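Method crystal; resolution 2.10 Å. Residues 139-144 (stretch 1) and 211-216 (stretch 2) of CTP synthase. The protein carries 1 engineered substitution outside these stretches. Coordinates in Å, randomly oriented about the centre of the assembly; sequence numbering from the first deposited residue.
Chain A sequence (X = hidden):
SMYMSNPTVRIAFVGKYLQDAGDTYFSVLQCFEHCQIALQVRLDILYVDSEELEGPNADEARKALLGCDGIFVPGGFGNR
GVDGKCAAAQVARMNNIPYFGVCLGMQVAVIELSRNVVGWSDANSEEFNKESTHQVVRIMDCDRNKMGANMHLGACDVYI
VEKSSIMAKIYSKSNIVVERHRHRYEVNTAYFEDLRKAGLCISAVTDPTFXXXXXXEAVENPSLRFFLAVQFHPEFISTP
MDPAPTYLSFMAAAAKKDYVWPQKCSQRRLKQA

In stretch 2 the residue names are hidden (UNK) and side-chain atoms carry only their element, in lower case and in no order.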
# COMPACT_ATOMS: atom_id res chain seq x y z
N ILE A 139 -8.86 -5.79 13.91
CA ILE A 139 -7.96 -6.61 14.69
C ILE A 139 -8.46 -8.06 14.62
O ILE A 139 -9.65 -8.31 14.82
CB ILE A 139 -7.82 -6.10 16.15
CG1 ILE A 139 -7.02 -4.80 16.16
CG2 ILE A 139 -7.12 -7.13 17.02
CD1 ILE A 139 -7.25 -3.93 17.37
N MET A 140 -7.56 -8.99 14.33
CA MET A 140 -7.88 -10.41 14.35
C MET A 140 -8.15 -10.88 15.78
O MET A 140 -7.56 -10.36 16.73
CB MET A 140 -6.74 -11.25 13.77
CG MET A 140 -6.48 -10.98 12.31
SD MET A 140 -5.71 -12.39 11.49
CE MET A 140 -6.24 -12.06 9.82
N ASP A 141 -9.01 -11.88 15.92
CA ASP A 141 -9.38 -12.40 17.24
C ASP A 141 -8.15 -12.91 17.99
O ASP A 141 -7.97 -12.59 19.16
CB ASP A 141 -10.43 -13.50 17.12
CG ASP A 141 -11.76 -12.98 16.60
OD1 ASP A 141 -12.28 -12.00 17.15
OD2 ASP A 141 -12.27 -13.57 15.62
N CYS A 142 -7.30 -13.67 17.29
CA CYS A 142 -6.06 -14.22 17.88
C CYS A 142 -5.06 -13.15 18.37
O CYS A 142 -4.22 -13.43 19.22
CB CYS A 142 -5.37 -15.17 16.90
SG CYS A 142 -4.79 -14.37 15.37
N ASP A 143 -5.15 -11.93 17.83
CA ASP A 143 -4.34 -10.80 18.30
C ASP A 143 -4.91 -9.99 19.46
O ASP A 143 -4.20 -9.14 19.98
CB ASP A 143 -4.10 -9.82 17.16
CG ASP A 143 -3.21 -10.37 16.11
OD1 ASP A 143 -2.32 -11.16 16.45
OD2 ASP A 143 -3.39 -9.99 14.93
N ARG A 144 -6.16 -10.23 19.85
CA ARG A 144 -6.89 -9.34 20.75
C ARG A 144 -7.09 -9.94 22.14
O ARG A 144 -7.18 -11.16 22.30
CB ARG A 144 -8.26 -9.01 20.14
CG ARG A 144 -8.96 -7.82 20.79
CD ARG A 144 -10.46 -7.77 20.52
NE ARG A 144 -10.79 -6.92 19.37
CZ ARG A 144 -11.05 -7.35 18.14
NH1 ARG A 144 -11.06 -8.65 17.81
NH2 ARG A 144 -11.33 -6.45 17.20
N UNK A 211 -7.51 -19.22 5.77
CA UNK A 211 -8.34 -19.40 6.97
C UNK A 211 -8.78 -18.05 7.55
O UNK A 211 -8.53 -17.00 6.94
c UNK A 211 -7.54 -20.16 8.03
o UNK A 211 -6.56 -19.32 8.62
N UNK A 212 -9.42 -18.07 8.72
CA UNK A 212 -9.73 -16.84 9.46
C UNK A 212 -8.47 -16.13 10.01
O UNK A 212 -8.52 -14.93 10.27
o UNK A 212 -10.12 -17.84 11.66
c UNK A 212 -10.73 -17.12 10.61
N UNK A 213 -7.37 -16.87 10.16
CA UNK A 213 -6.07 -16.30 10.55
C UNK A 213 -5.19 -15.80 9.39
O UNK A 213 -4.05 -15.39 9.62
c UNK A 213 -5.06 -19.18 15.97
n UNK A 213 -3.82 -19.66 15.89
n UNK A 213 -5.72 -19.26 17.12
c UNK A 213 -5.99 -17.76 12.63
c UNK A 213 -5.03 -18.43 13.61
c UNK A 213 -5.28 -17.33 11.36
n UNK A 213 -5.64 -18.60 14.92
N UNK A 214 -5.70 -15.83 8.16
CA UNK A 214 -4.94 -15.39 6.99
C UNK A 214 -4.79 -13.86 6.95
O UNK A 214 -5.79 -13.14 6.81
s UNK A 214 -4.87 -15.33 4.18
c UNK A 214 -5.64 -15.87 5.71
N UNK A 215 -3.56 -13.39 7.09
CA UNK A 215 -3.28 -11.95 7.10
C UNK A 215 -2.89 -11.50 5.70
O UNK A 215 -1.95 -12.06 5.11
n UNK A 215 -2.15 -10.74 12.69
c UNK A 215 -1.12 -12.06 10.33
c UNK A 215 -2.16 -11.61 8.08
c UNK A 215 -1.83 -12.04 12.71
c UNK A 215 -2.40 -12.08 9.51
n UNK A 215 -1.99 -12.74 13.84
n UNK A 215 -1.34 -12.66 11.64
N UNK A 216 -3.60 -10.52 5.17
CA UNK A 216 -3.32 -10.01 3.83
C UNK A 216 -2.06 -9.15 3.88
O UNK A 216 -1.98 -8.20 4.64
c UNK A 216 -4.11 -8.59 1.88
c UNK A 216 -5.72 -10.07 3.09
c UNK A 216 -4.49 -9.19 3.24

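Position 211 carries two side-chain atoms, one carbon and one terminal oxygen, with no branch. It touches nothing on stretch 1. A lone hydroxyl on CB identifies serine, S211, whose chi1 of 74° (p) brings OG within 3.0 Å of the backbone N of position 213, which donates a hydrogen bond to it.

Position 212 again has one carbon followed by one oxygen. This side chain stays clear of stretch 1, but the backbone does make contact: its O lies 3.7 Å from CE of M140. The residue is a second serine, S212.

Position 213 has seven side-chain atoms: three carbons, a nitrogen, and a carbon bearing two further nitrogens. CB of C142 lies over one face of the terminal planar group, 4.0 Å from its in-chain nitrogen; no hydrogen bond to stretch 1 accompanies this packing. An unbranched chain ending in a planar three-nitrogen group is arginine, R213, here extended beyond chi1.

Position 214 shows one carbon and one sulfur. Its CA-to-CB bond points away from stretch 1, so the contact falls to the backbone, with O 3.2 Å from CE of M140. The composition is that of cysteine, C214. The backbone N of C214 also donates a hydrogen bond to O of S211 at 3.3 Å, closing a type I turn.

Position 215 repeats the pattern of three carbons, a nitrogen and a carbon with two nitrogens, and two of its nitrogens face the carboxylate of D143. It is arginine, R215. NH1 donates to OD2 of D143 at 2.7 Å and NH2 to OD1 of D143 at 3.1 Å, a paired salt bridge with nearly straight hydrogen bonds.

Position 216 has three carbons, one carrying the other two. Branching at CB without further atoms gives valine, V216, which is buried but makes no contact with stretch 1.

The contact joins a polar clamp to a nonpolar plug. The CA-to-CB bond of R215 runs sideways, yet the chain reaches far enough for its guanidinium to meet D143 in a two-pronged arrangement. SD of M140 covers one face of that guanidinium, while SG of C142 approaches NH2 of R215 obliquely at 3.6 Å. The CA-to-CB bond of M140 points toward stretch 2, and its methyl end packs against the turn, with CE also 3.9 Å from CG of R215. Thus the thioether packs along the same arginine whose charged end is held by D143, and C142 extends the contact to R213.

Stretch 2, residues 211-216: SSRCRV
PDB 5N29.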